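Local coordinates for esterase LipW (PDB 3QH4), which probably hydrolyses ester bonds as a mycobacterial serine esterase of the alpha/beta hydrolase fold, at residues A[77-82]-A[151-156]; A[173-178]-A[182-187]. All blocks are in the same frame, centred on the assembly; numbering follows the deposited sequence.

Interaction 1. Residues A[77-82]-A[151-156]; sequences IYRAAP and TRLGFD
Arg79 reaches across from the end of strand 72-79 and gives its guanidinium to the backbone carbonyl of Leu153, the last residue of helix 150-153. NH2 carries the main bond, 2.9 Å to Leu153 O and fairly straight at 156°; it meets a lone pair of the oxygen, which lies near the guanidinium plane. NE adds a weak bond to the same oxygen, its one N-H being shared with water 1; together these limit the rotation of the guanidinium. An extended chain from CG to NE gives arginine the length for this span, and the carbonyl it finds lies at a helix end, where a positive charge is probably welcome.

The tight side is apolar. With CG anti to the carbonyl carbon and beside N (chi1 -54°), the Phe155 ring swings toward strand 72-79, and Ile77 CG2 lies near its plane, 3.9 Å from Phe155 CZ. The guanidinium is inclined 22° to this ring, with Arg79 NE 4.1 Å from Phe155 CE1 in an oblique approach. Two supports come from within the segments: the same Ile77 methyl packs over one guanidinium face toward its rim, and Leu153 CB over a face of the Phe155 ring, again toward the rim. A branched isoleucine suits this place because one methyl serves both flat groups. Trp145 and Val146 of helix 134-148 add to the packing.

The looser, more polar side is bridged by water 1, which accepts from Arg79 NE at 3.0 Å and donates to Gly154 O at 2.9 Å. Arg79 itself is partly exposed, whereas its three apolar neighbours are buried. Glycine fits position 154 because phi is positive there, and a side chain would jam against the preceding carbonyl oxygen. The result is a Schellman-capped C-terminus of helix 150-153 packed beside strand 72-79, next to the outermost strand 59-66, in the mixed sheet of an alpha/beta hydrolase fold.

Interaction 2. Residues A[173-178]-A[182-187]; sequences AGLAHG and GSLPPV
Leu184 folds back onto Leu175 and Gly178 of helix 167-181, just after a Schellman motif in which Gly182, with positive phi (86°), ends the helix. The Leu184 side chain runs obliquely to that of Leu175, and the two meet through single methyls, Leu175 CD2 and Leu184 CD1, 4.0 Å apart. Both leucines keep CG beside their own backbone N, which for Leu184 (chi1 -58°) lays the branch along the helix backbone: Leu184 CG rests 3.9 Å from Gly178 CA, and Leu184 CD1 comes 3.5 Å from Leu175 O. Gly178 suits this site because a CB there would collide with Leu184 CD1. Ile140 of helix 134-148 touches both leucines, so the apolar pair is shared with a neighbouring helix.

Ser183 turns its CB toward the helix, and in one of its two conformers OG is hydrogen-bonded to Asp181; a small polar residue fits this exposed corner. The backbone closes the turn through Gly178 O, which receives a weak bond from Ser183 N at 3.0 Å. Leu184 N donates to the same Gly178 O at 3.2 Å, standing well above the carbonyl plane rather than on a lone pair.

Interaction 1 closes before interaction 2 opens along the chain, and their centres lie about 20 Å apart, with nearest atoms about 8 Å apart and no touch. Helix 134-148 borders both contacts. Each also meets the mixed central sheet: the first includes the end of strand 72-79, whereas the second packs Leu175 and Val187 on strand 160-165, and its loop leads into strand 189-193. Between strand 160-165 and helix 167-181 sits Ser166, in a pattern consistent with a nucleophile elbow. The two contacts thus fasten separate helix ends within one alpha/beta hydrolase framework.

Interaction 1. Residues A[77-82]-A[151-156]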
ATOM      1  N   ILE A  77      14.888   2.041  -4.831  1.00  8.06           N
ATOM      2  CA  ILE A  77      15.467   1.947  -3.502  1.00  8.25           C
ATOM      3  C   ILE A  77      15.691   3.350  -2.949  1.00  8.43           C
ATOM      4  O   ILE A  77      16.370   4.175  -3.584  1.00  8.30           O
ATOM      5  CB  ILE A  77      16.777   1.134  -3.508  1.00  9.01           C
ATOM      6  CG1 ILE A  77      16.550  -0.223  -4.185  1.00 10.33           C
ATOM      7  CG2 ILE A  77      17.291   0.911  -2.065  1.00  9.09           C
ATOM      8  CD1 ILE A  77      17.835  -1.008  -4.440  1.00 15.90           C
ATOM      9  N   TYR A  78      15.138   3.581  -1.757  1.00  8.51           N
ATOM     10  CA  TYR A  78      15.243   4.867  -1.063  1.00  8.61           C
ATOM     11  C   TYR A  78      16.134   4.665   0.138  1.00  9.59           C
ATOM     12  O   TYR A  78      15.942   3.712   0.886  1.00  9.82           O
ATOM     13  CB  TYR A  78      13.847   5.318  -0.591  1.00  7.89           C
ATOM     14  CG  TYR A  78      12.811   5.447  -1.682  1.00  7.80           C
ATOM     15  CD1 TYR A  78      12.184   4.315  -2.216  1.00  6.91           C
ATOM     16  CD2 TYR A  78      12.426   6.702  -2.145  1.00  7.12           C
ATOM     17  CE1 TYR A  78      11.218   4.439  -3.194  1.00  6.68           C
ATOM     18  CE2 TYR A  78      11.460   6.850  -3.116  1.00  7.30           C
ATOM     19  CZ  TYR A  78      10.860   5.707  -3.636  1.00  5.85           C
ATOM     20  OH  TYR A  78       9.906   5.854  -4.584  1.00  5.66           O
ATOM     21  N   ARG A  79      17.158   5.516   0.316  1.00 10.22           N
ATOM     22  CA  ARG A  79      18.034   5.335   1.467  1.00 11.40           C
ATOM     23  C   ARG A  79      18.121   6.656   2.251  1.00 12.76           C
ATOM     24  O   ARG A  79      18.555   7.697   1.718  1.00 13.84           O
ATOM     25  CB  ARG A  79      19.419   4.818   1.058  1.00 11.70           C
ATOM     26  CG  ARG A  79      19.414   3.427   0.375  1.00 11.57           C
ATOM     27  CD  ARG A  79      20.810   3.070  -0.045  1.00 12.78           C
ATOM     28  NE  ARG A  79      20.997   1.666  -0.390  1.00 14.24           N
ATOM     29  CZ  ARG A  79      20.947   1.190  -1.632  1.00 15.40           C
ATOM     30  NH1 ARG A  79      20.675   2.002  -2.654  1.00 15.14           N
ATOM     31  NH2 ARG A  79      21.153  -0.110  -1.854  1.00 15.41           N
ATOM     32  N   ALA A  80      17.704   6.615   3.510  1.00 12.13           N
ATOM     33  CA  ALA A  80      17.771   7.782   4.392  1.00 14.39           C
ATOM     34  C   ALA A  80      18.375   7.438   5.758  1.00 16.16           C
ATOM     35  O   ALA A  80      17.978   8.011   6.813  1.00 18.05           O
ATOM     36  CB  ALA A  80      16.404   8.397   4.558  1.00 13.39           C
ATOM     37  N   ALA A  81      19.283   6.469   5.749  1.00 16.23           N
ATOM     38  CA  ALA A  81      20.020   6.095   6.954  1.00 16.95           C
ATOM     39  C   ALA A  81      21.329   5.450   6.546  1.00 17.97           C
ATOM     40  O   ALA A  81      21.416   4.875   5.456  1.00 17.97           O
ATOM     41  CB  ALA A  81      19.198   5.127   7.811  1.00 15.77           C
ATOM     42  N   PRO A  82      22.360   5.549   7.403  1.00 19.32           N
ATOM     43  CA  PRO A  82      23.641   4.901   7.081  1.00 20.36           C
ATOM     44  C   PRO A  82      23.543   3.376   7.092  1.00 20.31           C
ATOM     45  O   PRO A  82      22.648   2.803   7.756  1.00 18.98           O
ATOM     46  CB  PRO A  82      24.582   5.374   8.208  1.00 20.80           C
ATOM     47  CG  PRO A  82      23.929   6.608   8.769  1.00 20.92           C
ATOM     48  CD  PRO A  82      22.441   6.369   8.631  1.00 19.78           C
ATOM     49  N   THR A 151      23.811  -7.551   2.757  1.00 17.44           N
ATOM     50  CA  THR A 151      25.169  -7.045   3.034  1.00 18.98           C
ATOM     51  C   THR A 151      25.620  -6.076   1.947  1.00 18.96           C
ATOM     52  O   THR A 151      26.009  -4.933   2.235  1.00 19.85           O
ATOM     53  CB  THR A 151      26.208  -8.195   3.173  1.00 20.20           C
ATOM     54  OG1 THR A 151      25.780  -9.102   4.191  1.00 20.82           O
ATOM     55  CG2 THR A 151      27.609  -7.633   3.553  1.00 22.33           C
ATOM     56  N   ARG A 152      25.560  -6.529   0.702  1.00 19.02           N
ATOM     57  CA  ARG A 152      25.959  -5.716  -0.450  1.00 20.10           C
ATOM     58  C   ARG A 152      25.092  -4.458  -0.631  1.00 19.48           C
ATOM     59  O   ARG A 152      25.595  -3.378  -0.993  1.00 18.71           O
ATOM     60  CB  ARG A 152      25.943  -6.574  -1.703  1.00 21.01           C
ATOM     61  CG  ARG A 152      26.065  -5.813  -3.003  1.00 23.82           C
ATOM     62  CD  ARG A 152      26.038  -6.742  -4.209  1.00 27.07           C
ATOM     63  NE  ARG A 152      24.739  -7.345  -4.522  1.00 28.96           N
ATOM     64  CZ  ARG A 152      23.754  -6.735  -5.180  1.00 29.00           C
ATOM     65  NH1 ARG A 152      23.879  -5.471  -5.560  1.00 28.05           N
ATOM     66  NH2 ARG A 152      22.634  -7.388  -5.448  1.00 30.23           N
ATOM     67  N   LEU A 153      23.789  -4.599  -0.370  1.00 17.95           N
ATOM     68  CA  LEU A 153      22.844  -3.475  -0.523  1.00 17.45           C
ATOM     69  C   LEU A 153      22.849  -2.475   0.645  1.00 17.01           C
ATOM     70  O   LEU A 153      22.309  -1.364   0.524  1.00 17.90           O
ATOM     71  CB  LEU A 153      21.426  -4.010  -0.781  1.00 15.91           C
ATOM     72  CG  LEU A 153      21.210  -4.797  -2.075  1.00 18.12           C
ATOM     73  CD1 LEU A 153      19.839  -5.468  -2.043  1.00 17.85           C
ATOM     74  CD2 LEU A 153      21.372  -3.921  -3.319  1.00 17.21           C
ATOM     75  N   GLY A 154      23.474  -2.838   1.765  1.00 16.84           N
ATOM     76  CA  GLY A 154      23.553  -1.939   2.923  1.00 15.88           C
ATOM     77  C   GLY A 154      22.327  -1.965   3.830  1.00 14.72           C
ATOM     78  O   GLY A 154      21.985  -0.952   4.446  1.00 14.59           O
ATOM     79  N   PHE A 155      21.670  -3.129   3.908  1.00 13.55           N
ATOM     80  CA  PHE A 155      20.497  -3.308   4.772  1.00 13.04           C
ATOM     81  C   PHE A 155      20.780  -4.178   5.990  1.00 13.12           C
ATOM     82  O   PHE A 155      21.616  -5.078   5.943  1.00 13.93           O
ATOM     83  CB  PHE A 155      19.354  -3.979   3.995  1.00 12.08           C
ATOM     84  CG  PHE A 155      18.972  -3.280   2.719  1.00 12.07           C
ATOM     85  CD1 PHE A 155      19.102  -1.903   2.585  1.00 12.85           C
ATOM     86  CD2 PHE A 155      18.453  -4.014   1.637  1.00 11.40           C
ATOM     87  CE1 PHE A 155      18.738  -1.261   1.387  1.00 12.78           C
ATOM     88  CE2 PHE A 155      18.102  -3.389   0.442  1.00 10.46           C
ATOM     89  CZ  PHE A 155      18.232  -2.016   0.314  1.00 12.88           C
ATOM     90  N   ASP A 156      20.067  -3.913   7.068  1.00 13.35           N
ATOM     91  CA  ASP A 156      20.020  -4.803   8.223  1.00 14.00           C
ATOM     92  C   ASP A 156      18.807  -5.743   8.098  1.00 14.15           C
ATOM     93  O   ASP A 156      17.665  -5.365   8.387  1.00 14.37           O
ATOM     94  CB  ASP A 156      19.948  -3.982   9.516  1.00 14.61           C
ATOM     95  CG  ASP A 156      19.987  -4.854  10.776  1.00 15.74           C
ATOM     96  OD1 ASP A 156      20.079  -6.104  10.652  1.00 15.78           O
ATOM     97  OD2 ASP A 156      19.941  -4.287  11.887  1.00 17.51           O
TER
HETATM   98  O   HOH W   1      21.310   1.180   2.550  1.00 16.98           O

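Interaction 2. Residues A[173-178]-A[182-187]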
ATOM      1  N   ALA A 173       0.468  -7.507   3.434  1.00  6.55           N
ATOM      2  CA  ALA A 173      -0.119  -8.424   4.418  1.00  7.00           C
ATOM      3  C   ALA A 173       0.233  -9.886   4.034  1.00  8.62           C
ATOM      4  O   ALA A 173       0.434 -10.763   4.908  1.00  9.03           O
ATOM      5  CB  ALA A 173      -1.632  -8.230   4.455  1.00  7.08           C
ATOM      6  N   GLY A 174       0.310 -10.154   2.734  1.00  8.48           N
ATOM      7  CA  GLY A 174       0.736 -11.493   2.278  1.00  8.61           C
ATOM      8  C   GLY A 174       2.172 -11.810   2.660  1.00  8.50           C
ATOM      9  O   GLY A 174       2.484 -12.919   3.115  1.00  8.94           O
ATOM     10  N   LEU A 175       3.057 -10.825   2.515  1.00  7.29           N
ATOM     11  CA  LEU A 175       4.432 -10.975   2.953  1.00  6.45           C
ATOM     12  C   LEU A 175       4.473 -11.200   4.470  1.00  6.93           C
ATOM     13  O   LEU A 175       5.198 -12.069   4.947  1.00  8.17           O
ATOM     14  CB  LEU A 175       5.284  -9.749   2.595  1.00  6.03           C
ATOM     15  CG  LEU A 175       5.368  -9.396   1.097  1.00  5.17           C
ATOM     16  CD1 LEU A 175       6.257  -8.173   0.917  1.00  7.16           C
ATOM     17  CD2 LEU A 175       5.949 -10.603   0.298  1.00  5.78           C
ATOM     18  N   ALA A 176       3.697 -10.417   5.221  1.00  6.63           N
ATOM     19  CA  ALA A 176       3.650 -10.615   6.683  1.00  8.26           C
ATOM     20  C   ALA A 176       3.222 -12.044   7.059  1.00  9.97           C
ATOM     21  O   ALA A 176       3.774 -12.628   8.006  1.00 10.69           O
ATOM     22  CB  ALA A 176       2.714  -9.608   7.328  1.00  7.00           C
ATOM     23  N   HIS A 177       2.242 -12.588   6.335  1.00 10.68           N
ATOM     24  CA  HIS A 177       1.788 -13.964   6.600  1.00 12.34           C
ATOM     25  C   HIS A 177       2.873 -14.982   6.288  1.00 12.19           C
ATOM     26  O   HIS A 177       3.067 -15.918   7.063  1.00 12.55           O
ATOM     27  CB  HIS A 177       0.528 -14.338   5.823  1.00 12.46           C
ATOM     28  CG  HIS A 177       0.334 -15.822   5.713  1.00 18.97           C
ATOM     29  ND1 HIS A 177       0.058 -16.617   6.808  1.00 22.56           N
ATOM     30  CD2 HIS A 177       0.426 -16.659   4.651  1.00 21.52           C
ATOM     31  CE1 HIS A 177      -0.023 -17.879   6.420  1.00 24.66           C
ATOM     32  NE2 HIS A 177       0.176 -17.928   5.116  1.00 24.12           N
ATOM     33  N   GLY A 178       3.564 -14.812   5.153  1.00 11.64           N
ATOM     34  CA  GLY A 178       4.696 -15.668   4.798  1.00 12.79           C
ATOM     35  C   GLY A 178       5.810 -15.655   5.834  1.00 13.08           C
ATOM     36  O   GLY A 178       6.370 -16.713   6.172  1.00 13.86           O
ATOM     37  N   GLY A 182       6.821 -18.890   8.306  1.00 16.25           N
ATOM     38  CA  GLY A 182       8.200 -19.354   8.134  1.00 16.99           C
ATOM     39  C   GLY A 182       8.626 -19.624   6.696  1.00 16.75           C
ATOM     40  O   GLY A 182       9.747 -20.097   6.461  1.00 16.84           O
ATOM     41  N   SER A 183       7.747 -19.315   5.744  1.00 16.32           N
ATOM     42  CA  SER A 183       7.994 -19.461   4.300  0.70 16.85           C
ATOM     43  C   SER A 183       8.944 -18.388   3.784  1.00 16.27           C
ATOM     44  O   SER A 183       9.563 -18.546   2.714  1.00 16.09           O
ATOM     45  CB  SER A 183       6.679 -19.312   3.522  0.70 16.87           C
ATOM     46  OG  SER A 183       5.798 -20.401   3.778  0.70 21.56           O
ATOM     47  N   LEU A 184       8.991 -17.275   4.515  1.00 14.50           N
ATOM     48  CA  LEU A 184       9.783 -16.099   4.173  1.00 14.49           C
ATOM     49  C   LEU A 184      10.626 -15.684   5.370  1.00 14.27           C
ATOM     50  O   LEU A 184      10.313 -16.049   6.514  1.00 13.83           O
ATOM     51  CB  LEU A 184       8.852 -14.928   3.798  1.00 14.24           C
ATOM     52  CG  LEU A 184       7.843 -15.036   2.667  1.00 15.73           C
ATOM     53  CD1 LEU A 184       7.165 -13.668   2.519  1.00 13.05           C
ATOM     54  CD2 LEU A 184       8.514 -15.478   1.349  1.00 17.20           C
ATOM     55  N   PRO A 185      11.695 -14.896   5.135  1.00 14.79           N
ATOM     56  CA  PRO A 185      12.529 -14.364   6.228  1.00 14.92           C
ATOM     57  C   PRO A 185      11.708 -13.597   7.292  1.00 14.27           C
ATOM     58  O   PRO A 185      10.627 -13.083   6.977  1.00 14.03           O
ATOM     59  CB  PRO A 185      13.447 -13.383   5.507  1.00 14.92           C
ATOM     60  CG  PRO A 185      13.539 -13.903   4.122  1.00 15.43           C
ATOM     61  CD  PRO A 185      12.216 -14.506   3.810  1.00 15.40           C
ATOM     62  N   PRO A 186      12.213 -13.504   8.535  1.00 14.32           N
ATOM     63  CA  PRO A 186      11.388 -12.834   9.564  1.00 13.09           C
ATOM     64  C   PRO A 186      11.118 -11.355   9.276  1.00 12.45           C
ATOM     65  O   PRO A 186      11.963 -10.661   8.713  1.00 12.63           O
ATOM     66  CB  PRO A 186      12.194 -12.978  10.853  1.00 13.86           C
ATOM     67  CG  PRO A 186      13.375 -13.876  10.521  1.00 15.36           C
ATOM     68  CD  PRO A 186      13.437 -14.136   9.074  1.00 14.31           C
ATOM     69  N   VAL A 187       9.938 -10.897   9.684  1.00 11.17           N
ATOM     70  CA  VAL A 187       9.488  -9.506   9.478  1.00 10.07           C
ATOM     71  C   VAL A 187       9.058  -8.958  10.836  1.00  9.67           C
ATOM     72  O   VAL A 187       8.265  -9.590  11.531  1.00  9.85           O
ATOM     73  CB  VAL A 187       8.282  -9.475   8.477  1.00 10.08           C
ATOM     74  CG1 VAL A 187       7.533  -8.133   8.520  1.00  9.24           C
ATOM     75  CG2 VAL A 187       8.779  -9.763   7.025  1.00 10.23           C
TER